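PDB 6U4B: WbbM protein from Klebsiella pneumoniae, which is a trimeric bifunctional glycosyltransferase that acts as an O-antigen polymerase and carries a bound magnesium ion in its glycosyltransferase family 8 region. Local coordinates for residues A[185-197]-A[228-241]. Sequence-based numbering, arbitrary orientation.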
loop_
_atom_site.group_PDB
_atom_site.type_symbol
_atom_site.label_atom_id
_atom_site.label_comp_id
_atom_site.label_asym_id
_atom_site.label_seq_id
_atom_site.Cartn_x
_atom_site.Cartn_y
_atom_site.Cartn_z
ATOM N N ALA A 185 21.781 -36.210 35.808
ATOM C CA ALA A 185 21.020 -36.715 34.670
ATOM C C ALA A 185 21.941 -37.111 33.524
ATOM O O ALA A 185 21.699 -38.114 32.841
ATOM C CB ALA A 185 20.011 -35.664 34.210
ATOM N N ALA A 186 23.003 -36.333 33.296
ATOM C CA ALA A 186 23.950 -36.668 32.238
ATOM C C ALA A 186 24.743 -37.923 32.583
ATOM O O ALA A 186 25.047 -38.731 31.697
ATOM C CB ALA A 186 24.888 -35.489 31.982
ATOM N N ILE A 187 25.082 -38.104 33.863
ATOM C CA ILE A 187 25.826 -39.292 34.278
ATOM C C ILE A 187 25.003 -40.550 34.033
ATOM O O ILE A 187 25.518 -41.557 33.528
ATOM C CB ILE A 187 26.250 -39.169 35.756
ATOM C CG1 ILE A 187 27.319 -38.090 35.915
ATOM C CG2 ILE A 187 26.755 -40.505 36.291
ATOM C CD1 ILE A 187 28.533 -38.303 35.034
ATOM N N ALA A 188 23.712 -40.512 34.374
ATOM C CA ALA A 188 22.857 -41.675 34.163
ATOM C C ALA A 188 22.767 -42.042 32.689
ATOM O O ALA A 188 22.673 -43.227 32.349
ATOM C CB ALA A 188 21.463 -41.413 34.734
ATOM N N ILE A 189 22.808 -41.047 31.802
ATOM C CA ILE A 189 22.710 -41.323 30.373
ATOM C C ILE A 189 23.970 -42.015 29.869
ATOM O O ILE A 189 23.895 -42.971 29.086
ATOM C CB ILE A 189 22.427 -40.017 29.608
ATOM C CG1 ILE A 189 21.045 -39.484 29.984
ATOM C CG2 ILE A 189 22.534 -40.237 28.107
ATOM C CD1 ILE A 189 20.769 -38.103 29.462
ATOM N N VAL A 190 25.144 -41.551 30.305
ATOM C CA VAL A 190 26.389 -42.220 29.937
ATOM C C VAL A 190 26.383 -43.658 30.436
ATOM O O VAL A 190 26.817 -44.576 29.731
ATOM C CB VAL A 190 27.598 -41.442 30.486
ATOM C CG1 VAL A 190 28.899 -42.079 30.008
ATOM C CG2 VAL A 190 27.527 -39.982 30.075
ATOM N N GLU A 191 25.883 -43.875 31.656
ATOM C CA GLU A 191 25.821 -45.224 32.210
ATOM C C GLU A 191 24.917 -46.126 31.379
ATOM O O GLU A 191 25.281 -47.268 31.073
ATOM C CB GLU A 191 25.335 -45.175 33.659
ATOM C CG GLU A 191 26.297 -44.513 34.630
ATOM C CD GLU A 191 27.362 -45.464 35.122
ATOM O OE1 GLU A 191 27.410 -46.611 34.630
ATOM O OE2 GLU A 191 28.148 -45.070 36.008
ATOM N N LYS A 192 23.738 -45.632 31.002
ATOM C CA LYS A 192 22.803 -46.450 30.234
ATOM C C LYS A 192 23.299 -46.675 28.811
ATOM O O LYS A 192 23.341 -47.813 28.332
ATOM C CB LYS A 192 21.422 -45.798 30.215
ATOM C CG LYS A 192 20.452 -46.476 29.259
ATOM C CD LYS A 192 19.226 -45.623 28.979
ATOM C CE LYS A 192 18.324 -45.519 30.196
ATOM N NZ LYS A 192 17.085 -44.747 29.885
ATOM N N LEU A 193 23.676 -45.601 28.119
ATOM C CA LEU A 193 24.068 -45.713 26.720
ATOM C C LEU A 193 25.436 -46.355 26.549
ATOM O O LEU A 193 25.650 -47.090 25.578
ATOM C CB LEU A 193 24.049 -44.332 26.057
ATOM C CG LEU A 193 22.668 -43.671 25.954
ATOM C CD1 LEU A 193 22.745 -42.381 25.154
ATOM C CD2 LEU A 193 21.663 -44.634 25.339
ATOM N N TYR A 194 26.361 -46.110 27.478
ATOM C CA TYR A 194 27.734 -46.602 27.382
ATOM C C TYR A 194 28.136 -47.223 28.714
ATOM O O TYR A 194 28.842 -46.598 29.518
ATOM C CB TYR A 194 28.687 -45.478 26.978
ATOM C CG TYR A 194 28.283 -44.767 25.706
ATOM C CD1 TYR A 194 28.572 -45.313 24.464
ATOM C CD2 TYR A 194 27.616 -43.549 25.749
ATOM C CE1 TYR A 194 28.207 -44.668 23.297
ATOM C CE2 TYR A 194 27.246 -42.896 24.586
ATOM C CZ TYR A 194 27.545 -43.459 23.364
ATOM O OH TYR A 194 27.181 -42.815 22.205
ATOM N N PRO A 195 27.700 -48.456 28.980
ATOM C CA PRO A 195 28.050 -49.097 30.260
ATOM C C PRO A 195 29.546 -49.221 30.496
ATOM O O PRO A 195 29.978 -49.250 31.656
ATOM C CB PRO A 195 27.383 -50.476 30.151
ATOM C CG PRO A 195 26.278 -50.289 29.168
ATOM C CD PRO A 195 26.784 -49.283 28.175
ATOM N N GLU A 196 30.353 -49.284 29.436
ATOM C CA GLU A 196 31.796 -49.441 29.583
ATOM C C GLU A 196 32.480 -48.205 30.161
ATOM O O GLU A 196 33.699 -48.237 30.362
ATOM C CB GLU A 196 32.426 -49.796 28.233
ATOM C CG GLU A 196 32.354 -48.694 27.178
ATOM C CD GLU A 196 31.064 -48.712 26.378
ATOM O OE1 GLU A 196 30.012 -49.081 26.941
ATOM O OE2 GLU A 196 31.103 -48.362 25.178
ATOM N N TYR A 197 31.741 -47.133 30.439
ATOM C CA TYR A 197 32.309 -45.895 30.957
ATOM C C TYR A 197 32.138 -45.735 32.461
ATOM O O TYR A 197 32.583 -44.722 33.009
ATOM C CB TYR A 197 31.679 -44.686 30.253
ATOM C CG TYR A 197 32.274 -44.368 28.904
ATOM C CD1 TYR A 197 31.998 -45.160 27.797
ATOM C CD2 TYR A 197 33.104 -43.265 28.733
ATOM C CE1 TYR A 197 32.535 -44.869 26.557
ATOM C CE2 TYR A 197 33.644 -42.964 27.496
ATOM C CZ TYR A 197 33.358 -43.771 26.413
ATOM O OH TYR A 197 33.893 -43.480 25.181
ATOM N N GLU A 228 30.547 -38.080 18.009
ATOM C CA GLU A 228 29.405 -38.990 18.023
ATOM C C GLU A 228 29.029 -39.372 19.447
ATOM O O GLU A 228 27.843 -39.476 19.779
ATOM C CB GLU A 228 29.719 -40.239 17.198
ATOM C CG GLU A 228 29.852 -39.992 15.704
ATOM C CD GLU A 228 30.397 -41.200 14.963
ATOM O OE1 GLU A 228 30.916 -42.122 15.627
ATOM O OE2 GLU A 228 30.308 -41.226 13.717
ATOM N N TRP A 229 30.032 -39.567 20.305
ATOM C CA TRP A 229 29.777 -39.944 21.690
ATOM C C TRP A 229 29.173 -38.784 22.474
ATOM O O TRP A 229 28.155 -38.949 23.157
ATOM C CB TRP A 229 31.081 -40.422 22.331
ATOM C CG TRP A 229 30.990 -40.781 23.786
ATOM C CD1 TRP A 229 30.656 -41.995 24.312
ATOM C CD2 TRP A 229 31.271 -39.924 24.899
ATOM N NE1 TRP A 229 30.698 -41.944 25.685
ATOM C CE2 TRP A 229 31.075 -40.683 26.070
ATOM C CE3 TRP A 229 31.664 -38.586 25.020
ATOM C CZ2 TRP A 229 31.257 -40.150 27.346
ATOM C CZ3 TRP A 229 31.842 -38.059 26.285
ATOM C CH2 TRP A 229 31.639 -38.839 27.432
ATOM N N LEU A 230 29.780 -37.599 22.378
ATOM C CA LEU A 230 29.332 -36.465 23.184
ATOM C C LEU A 230 27.907 -36.057 22.829
ATOM O O LEU A 230 27.063 -35.875 23.714
ATOM C CB LEU A 230 30.281 -35.281 23.004
ATOM C CG LEU A 230 29.846 -33.973 23.673
ATOM C CD1 LEU A 230 29.906 -34.090 25.190
ATOM C CD2 LEU A 230 30.683 -32.796 23.184
ATOM N N PHE A 231 27.616 -35.910 21.536
ATOM C CA PHE A 231 26.319 -35.378 21.145
ATOM C C PHE A 231 25.205 -36.412 21.220
ATOM O O PHE A 231 24.037 -36.026 21.316
ATOM C CB PHE A 231 26.402 -34.764 19.746
ATOM C CG PHE A 231 27.095 -33.433 19.725
ATOM C CD1 PHE A 231 26.431 -32.293 20.139
ATOM C CD2 PHE A 231 28.417 -33.326 19.325
ATOM C CE1 PHE A 231 27.064 -31.066 20.140
ATOM C CE2 PHE A 231 29.059 -32.100 19.323
ATOM C CZ PHE A 231 28.381 -30.968 19.732
ATOM N N SER A 232 25.530 -37.708 21.194
ATOM C CA SER A 232 24.515 -38.712 21.499
ATOM C C SER A 232 24.041 -38.576 22.940
ATOM O O SER A 232 22.851 -38.747 23.233
ATOM C CB SER A 232 25.062 -40.117 21.247
ATOM O OG SER A 232 26.020 -40.476 22.229
ATOM N N ILE A 233 24.962 -38.259 23.852
ATOM C CA ILE A 233 24.592 -38.031 25.245
ATOM C C ILE A 233 23.817 -36.729 25.386
ATOM O O ILE A 233 22.807 -36.664 26.099
ATOM C CB ILE A 233 25.851 -38.037 26.130
ATOM C CG1 ILE A 233 26.474 -39.436 26.155
ATOM C CG2 ILE A 233 25.524 -37.550 27.536
ATOM C CD1 ILE A 233 27.927 -39.448 26.548
ATOM N N LEU A 234 24.274 -35.671 24.715
ATOM C CA LEU A 234 23.605 -34.382 24.838
ATOM C C LEU A 234 22.203 -34.415 24.237
ATOM O O LEU A 234 21.295 -33.763 24.762
ATOM C CB LEU A 234 24.454 -33.284 24.192
ATOM C CG LEU A 234 25.848 -33.078 24.801
ATOM C CD1 LEU A 234 26.565 -31.896 24.159
ATOM C CD2 LEU A 234 25.772 -32.910 26.318
ATOM N N ASP A 235 22.003 -35.176 23.155
ATOM C CA ASP A 235 20.659 -35.347 22.611
ATOM C C ASP A 235 19.715 -35.924 23.660
ATOM O O ASP A 235 18.609 -35.411 23.869
ATOM C CB ASP A 235 20.686 -36.252 21.378
ATOM C CG ASP A 235 21.326 -35.593 20.177
ATOM O OD1 ASP A 235 21.899 -36.323 19.341
ATOM O OD2 ASP A 235 21.272 -34.348 20.077
ATOM N N ASN A 236 20.138 -36.999 24.329
ATOM C CA ASN A 236 19.311 -37.578 25.380
ATOM C C ASN A 236 19.207 -36.650 26.582
ATOM O O ASN A 236 18.178 -36.642 27.268
ATOM C CB ASN A 236 19.867 -38.937 25.806
ATOM C CG ASN A 236 19.629 -40.019 24.768
ATOM O OD1 ASN A 236 19.706 -39.770 23.566
ATOM N ND2 ASN A 236 19.329 -41.228 25.231
ATOM N N LEU A 237 20.254 -35.862 26.848
ATOM C CA LEU A 237 20.218 -34.945 27.982
ATOM C C LEU A 237 19.103 -33.919 27.827
ATOM O O LEU A 237 18.479 -33.513 28.817
ATOM C CB LEU A 237 21.569 -34.250 28.137
ATOM C CG LEU A 237 21.701 -33.360 29.373
ATOM C CD1 LEU A 237 21.533 -34.184 30.642
ATOM C CD2 LEU A 237 23.034 -32.626 29.373
ATOM N N GLU A 238 18.837 -33.487 26.590
ATOM C CA GLU A 238 17.766 -32.522 26.359
ATOM C C GLU A 238 16.412 -33.069 26.797
ATOM O O GLU A 238 15.550 -32.305 27.243
ATOM C CB GLU A 238 17.716 -32.127 24.884
ATOM C CG GLU A 238 18.955 -31.414 24.372
ATOM C CD GLU A 238 18.685 -30.638 23.094
ATOM O OE1 GLU A 238 19.592 -29.924 22.624
ATOM O OE2 GLU A 238 17.559 -30.740 22.564
ATOM N N ASP A 239 16.207 -34.382 26.680
ATOM C CA ASP A 239 14.946 -34.987 27.094
ATOM C C ASP A 239 14.876 -35.230 28.596
ATOM O O ASP A 239 13.773 -35.397 29.128
ATOM C CB ASP A 239 14.728 -36.313 26.361
ATOM C CG ASP A 239 14.480 -36.128 24.875
ATOM O OD1 ASP A 239 13.731 -35.201 24.506
ATOM O OD2 ASP A 239 15.033 -36.912 24.077
ATOM N N ALA A 240 16.019 -35.243 29.285
ATOM C CA ALA A 240 16.081 -35.678 30.673
ATOM C C ALA A 240 16.096 -34.535 31.678
ATOM O O ALA A 240 15.889 -34.783 32.871
ATOM C CB ALA A 240 17.319 -36.557 30.895
ATOM N N ILE A 241 16.344 -33.297 31.244
ATOM C CA ILE A 241 16.405 -32.165 32.158
ATOM C C ILE A 241 15.423 -31.094 31.710
ATOM O O ILE A 241 14.979 -31.055 30.561
ATOM C CB ILE A 241 17.824 -31.562 32.273
ATOM C CG1 ILE A 241 18.276 -30.971 30.938
ATOM C CG2 ILE A 241 18.813 -32.601 32.772
ATOM C CD1 ILE A 241 19.633 -30.297 31.009
#
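W229 lays the five-membered half of its indole against two tyrosine rings from 185-197. With Y197 it makes an offset stack, centroids 4.5 Å apart and planes 23° from parallel; NE1 of W229 comes 3.3 Å from CZ of Y197, toward the rim of that ring. Y194 meets the same pyrrole portion obliquely, planes at 45°, and W229 CD1 sits over the centre of the Y194 ring. The indole gets there because CG of W229 is anti to the backbone N, and its face turned from Y197 takes CD1 of I233, one helical turn on. At the far end of Y194 the hydroxyl gives its proton to OG of S232 (2.6 Å), which lies in the plane of the ring. S232 OG in turn donates to the carbonyl O of W229 (2.8 Å), tilted from the carbonyl plane, so two consecutive hydrogen bonds link the tyrosine, through S232, to the backbone of W229.

The aromatic cluster closes one end of a helix pair within the DUF4422 region, well away from the magnesium site. Segments 185-193 and 228-240 of the two helices run at 125° to each other, axes 9.5 Å apart at closest approach. I189 is the knob of a knobs-into-holes contact, set among I233, N236, L237 and A240; its CD1 reaches the backbone, 3.5 Å from N of L237, while CG2 lies against CB of N236. Next to it, V190 splits its two methyls: CG2 packs on CD1 of I233 (3.6 Å) and CG1 touches CZ2 of W229. Toward the other end two alanines face larger partners: A186 CB packs on CD1 of L237, and A185 CB touches CG2 of I241 at 3.6 Å. Just there E238 and I241 make backbone hydrogen bonds to a second subunit, whose F543 packs on both.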